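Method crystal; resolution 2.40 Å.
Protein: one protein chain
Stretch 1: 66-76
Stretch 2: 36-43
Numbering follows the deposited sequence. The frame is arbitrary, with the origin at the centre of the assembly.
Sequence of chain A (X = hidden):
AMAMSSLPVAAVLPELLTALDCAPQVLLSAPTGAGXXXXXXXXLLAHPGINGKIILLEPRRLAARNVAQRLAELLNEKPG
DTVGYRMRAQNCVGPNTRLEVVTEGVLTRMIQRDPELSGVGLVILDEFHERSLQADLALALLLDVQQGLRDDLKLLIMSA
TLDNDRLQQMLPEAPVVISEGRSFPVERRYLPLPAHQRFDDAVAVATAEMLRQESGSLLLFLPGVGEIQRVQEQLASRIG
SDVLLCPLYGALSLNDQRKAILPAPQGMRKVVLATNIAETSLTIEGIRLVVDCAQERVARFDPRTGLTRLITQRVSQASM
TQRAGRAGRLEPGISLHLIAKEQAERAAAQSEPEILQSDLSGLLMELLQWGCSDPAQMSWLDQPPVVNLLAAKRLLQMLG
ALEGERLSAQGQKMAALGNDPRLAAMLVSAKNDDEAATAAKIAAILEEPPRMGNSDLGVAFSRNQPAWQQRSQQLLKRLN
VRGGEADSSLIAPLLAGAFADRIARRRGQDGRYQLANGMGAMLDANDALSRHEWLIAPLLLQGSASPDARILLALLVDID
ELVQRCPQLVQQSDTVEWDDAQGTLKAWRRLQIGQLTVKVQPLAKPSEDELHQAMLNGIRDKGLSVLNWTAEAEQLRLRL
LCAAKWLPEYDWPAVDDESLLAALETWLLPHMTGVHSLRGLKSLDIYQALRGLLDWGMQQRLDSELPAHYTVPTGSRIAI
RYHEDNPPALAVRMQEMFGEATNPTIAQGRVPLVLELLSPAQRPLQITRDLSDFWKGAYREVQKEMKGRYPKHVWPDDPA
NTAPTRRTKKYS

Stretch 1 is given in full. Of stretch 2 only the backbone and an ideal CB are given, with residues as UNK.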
# COMPACT_ATOMS: atom_id res chain seq x y z
N ASN A 66 6.04 4.52 30.85
CA ASN A 66 7.23 3.99 31.51
C ASN A 66 8.33 5.04 31.56
O ASN A 66 8.93 5.28 32.60
CB ASN A 66 7.73 2.73 30.81
CG ASN A 66 7.05 1.49 31.31
OD1 ASN A 66 6.54 1.47 32.43
ND2 ASN A 66 7.02 0.45 30.49
N VAL A 67 8.57 5.69 30.42
CA VAL A 67 9.61 6.71 30.32
C VAL A 67 9.33 7.95 31.18
O VAL A 67 10.21 8.42 31.90
CB VAL A 67 9.80 7.14 28.85
CG1 VAL A 67 10.97 8.09 28.72
CG2 VAL A 67 10.00 5.92 27.98
N ALA A 68 8.10 8.45 31.10
CA ALA A 68 7.67 9.65 31.84
C ALA A 68 7.66 9.46 33.35
O ALA A 68 8.05 10.35 34.09
CB ALA A 68 6.30 10.08 31.37
N GLN A 69 7.19 8.29 33.80
CA GLN A 69 7.14 7.99 35.23
C GLN A 69 8.53 7.68 35.80
O GLN A 69 8.87 8.12 36.91
CB GLN A 69 6.19 6.81 35.49
CG GLN A 69 6.07 6.41 36.96
CD GLN A 69 7.11 5.39 37.38
OE1 GLN A 69 7.76 4.77 36.54
NE2 GLN A 69 7.28 5.22 38.68
N ARG A 70 9.33 6.94 35.05
CA ARG A 70 10.66 6.55 35.50
C ARG A 70 11.61 7.74 35.53
O ARG A 70 12.43 7.85 36.44
CB ARG A 70 11.25 5.46 34.61
CG ARG A 70 10.65 4.08 34.86
CD ARG A 70 11.72 3.01 34.77
NE ARG A 70 12.99 3.47 35.34
CZ ARG A 70 13.23 3.55 36.65
NH1 ARG A 70 12.30 3.21 37.53
NH2 ARG A 70 14.41 3.98 37.08
N LEU A 71 11.48 8.62 34.55
CA LEU A 71 12.34 9.80 34.45
C LEU A 71 11.94 10.85 35.50
O LEU A 71 12.74 11.71 35.86
CB LEU A 71 12.26 10.38 33.04
CG LEU A 71 13.21 11.51 32.62
CD1 LEU A 71 14.33 10.96 31.73
CD2 LEU A 71 12.44 12.57 31.87
N ALA A 72 10.71 10.75 35.99
CA ALA A 72 10.22 11.63 37.04
C ALA A 72 10.81 11.27 38.40
O ALA A 72 11.03 12.15 39.24
CB ALA A 72 8.69 11.59 37.09
N GLU A 73 11.06 9.99 38.63
CA GLU A 73 11.66 9.52 39.87
C GLU A 73 13.07 10.06 40.05
O GLU A 73 13.52 10.26 41.17
CB GLU A 73 11.68 7.99 39.92
CG GLU A 73 10.30 7.35 39.96
CD GLU A 73 10.36 5.83 39.83
OE1 GLU A 73 11.45 5.26 40.03
OE2 GLU A 73 9.31 5.22 39.53
N LEU A 74 13.76 10.30 38.93
CA LEU A 74 15.12 10.82 38.97
C LEU A 74 15.15 12.24 39.53
O LEU A 74 16.08 12.61 40.24
CB LEU A 74 15.76 10.79 37.59
CG LEU A 74 16.34 9.44 37.13
CD1 LEU A 74 17.54 9.66 36.23
CD2 LEU A 74 16.71 8.57 38.33
N LEU A 75 14.12 13.02 39.20
CA LEU A 75 13.97 14.36 39.76
C LEU A 75 13.16 14.33 41.06
O LEU A 75 12.87 15.39 41.64
CB LEU A 75 13.32 15.30 38.75
CG LEU A 75 14.19 15.88 37.63
CD1 LEU A 75 13.38 16.84 36.78
CD2 LEU A 75 15.41 16.57 38.20
N ASN A 76 12.80 13.13 41.52
CA ASN A 76 11.99 12.92 42.72
C ASN A 76 10.65 13.64 42.67
O ASN A 76 10.21 14.25 43.65
CB ASN A 76 12.77 13.35 43.97
CG ASN A 76 13.82 12.33 44.37
OD1 ASN A 76 15.00 12.65 44.47
ND2 ASN A 76 13.39 11.09 44.60
N UNK A 36 18.97 5.60 27.36
CA UNK A 36 18.80 6.69 26.40
C UNK A 36 17.44 7.35 26.56
O UNK A 36 17.27 8.53 26.24
CB UNK A 36 18.97 6.18 24.97
N UNK A 37 16.47 6.59 27.07
CA UNK A 37 15.11 7.05 27.28
C UNK A 37 14.87 7.51 28.72
O UNK A 37 14.21 8.53 28.97
CB UNK A 37 14.13 5.94 26.92
N UNK A 38 15.41 6.75 29.67
CA UNK A 38 15.13 6.94 31.08
C UNK A 38 16.18 7.80 31.79
O UNK A 38 16.23 7.87 33.02
CB UNK A 38 15.03 5.58 31.77
N UNK A 39 17.02 8.46 31.01
CA UNK A 39 18.02 9.32 31.60
C UNK A 39 18.26 10.52 30.72
O UNK A 39 17.96 11.65 31.11
CB UNK A 39 19.33 8.56 31.83
N UNK A 40 18.78 10.27 29.52
CA UNK A 40 19.27 11.33 28.62
C UNK A 40 18.39 12.59 28.46
O UNK A 40 18.93 13.70 28.35
CB UNK A 40 19.47 10.72 27.23
N UNK A 41 17.05 12.45 28.43
CA UNK A 41 16.22 13.67 28.31
C UNK A 41 16.49 14.79 29.33
O UNK A 41 16.64 15.94 28.92
CB UNK A 41 14.75 13.27 28.43
N UNK A 42 16.56 14.46 30.62
CA UNK A 42 16.78 15.45 31.67
C UNK A 42 18.05 16.27 31.45
O UNK A 42 18.09 17.46 31.78
CB UNK A 42 16.85 14.75 33.03
N UNK A 43 19.09 15.64 30.91
CA UNK A 43 20.39 16.30 30.77
C UNK A 43 20.44 17.23 29.56
O UNK A 43 21.25 18.15 29.50
CB UNK A 43 21.50 15.25 30.66

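Stretch 1 is largely helical. Val 67, Leu 71, Leu 74 and Leu 75 of stretch 1 offer an apolar surface to stretch 2.

Position 36 has no atom of stretch 1 within 5.5 Å of its ideal CB. Stretch 1 sets no limit, and many side chains would suit. The residue is Lys 36, which makes no contact with stretch 1.

At position 37 CA-to-CB runs sideways, and the ideal CB lies 4.2 Å from Val 67 CG1. A small side chain fits easily beside the valine. The residue is Ser 37. The closest approach uses its backbone: Ser 37 O is 3.3 Å from Val 67 CG1, and 3.7 Å from Leu 71 CD1. Lys 36 NZ makes a weak hydrogen bond to Ser 37 OG, at 3.5 Å.

Position 38 has its CA 5.2 Å from the CA of Leu 71, the closest such pair. The bond to CB points sideways, and the ideal CB is 4.6 Å from Arg 70 NE. A small or medium side chain would suit, polar or apolar; an acidic one could also answer the arginine. The residue is Thr 38. Its methyl CG2 lies 4.2 Å from Arg 70 CB and sits at the edge of the guanidinium, near its plane. No hydrogen bond joins the two stretches here or elsewhere.

Position 39 points away, with phi/psi of -146/-64. Its ideal CB is still 4.9 Å from Leu 74 CD1, so a large side chain could reach back to the leucine. The residue is Trp 39. Its ring edge meets Leu 74, with CD1 of Trp 39 3.5 Å from CD1 of Leu 74.

Position 40 also points away, with no atom of stretch 1 nearby. Many residues would suit. It is Leu 40, without contact to stretch 1.

Position 41 points toward stretch 1, and its ideal CB is 4.1 Å from Leu 71 CD1. A compact apolar side chain suits; phi of -53° also allows proline. The residue is Pro 41, whose CB packs 3.9 Å from Leu 71 CD1.

Position 42 points toward stretch 1, with Leu 71 and Leu 75 near its ideal CB. A branched or long apolar side chain fits: leucine, isoleucine or methionine. The residue is Leu 42. Its CG lies 3.6 Å from Leu 71 CG, its CD1 3.7 Å from Leu 74 CB, and its CD2 3.7 Å from Leu 75 CD1.

Position 43 points sideways into space that stretch 1 leaves free. Polar or long residues would do. It is Gln 43, also without contact.

Stretch 2 (36-43) KSTWLPLQ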
# COMPACT_ATOMS: atom_id res chain seq x y z
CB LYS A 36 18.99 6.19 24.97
CG LYS A 36 18.02 5.09 24.56
CD LYS A 36 18.19 4.72 23.08
CE LYS A 36 17.36 3.49 22.72
NZ LYS A 36 15.93 3.71 23.00
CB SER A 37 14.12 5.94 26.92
OG SER A 37 14.49 5.29 25.73
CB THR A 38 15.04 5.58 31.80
OG1 THR A 38 16.19 4.79 31.48
CG2 THR A 38 13.79 4.84 31.37
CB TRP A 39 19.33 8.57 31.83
CG TRP A 39 20.30 9.30 32.69
CD1 TRP A 39 20.22 9.44 34.05
CD2 TRP A 39 21.49 9.99 32.28
NE1 TRP A 39 21.29 10.18 34.50
CE2 TRP A 39 22.08 10.52 33.44
CE3 TRP A 39 22.11 10.20 31.04
CZ2 TRP A 39 23.27 11.26 33.40
CZ3 TRP A 39 23.30 10.94 31.01
CH2 TRP A 39 23.86 11.45 32.18
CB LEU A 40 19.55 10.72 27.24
CG LEU A 40 20.29 11.62 26.25
CD1 LEU A 40 21.49 12.31 26.89
CD2 LEU A 40 20.74 10.81 25.05
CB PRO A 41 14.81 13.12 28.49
CG PRO A 41 14.87 11.78 27.90
CD PRO A 41 16.23 11.24 28.26
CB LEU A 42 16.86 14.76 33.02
CG LEU A 42 15.62 14.03 33.52
CD1 LEU A 42 15.96 13.28 34.81
CD2 LEU A 42 14.47 15.00 33.72
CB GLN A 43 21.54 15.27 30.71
CG GLN A 43 21.77 14.44 32.01
CD GLN A 43 20.54 13.69 32.54
OE1 GLN A 43 19.50 13.62 31.88
NE2 GLN A 43 20.64 13.17 33.75
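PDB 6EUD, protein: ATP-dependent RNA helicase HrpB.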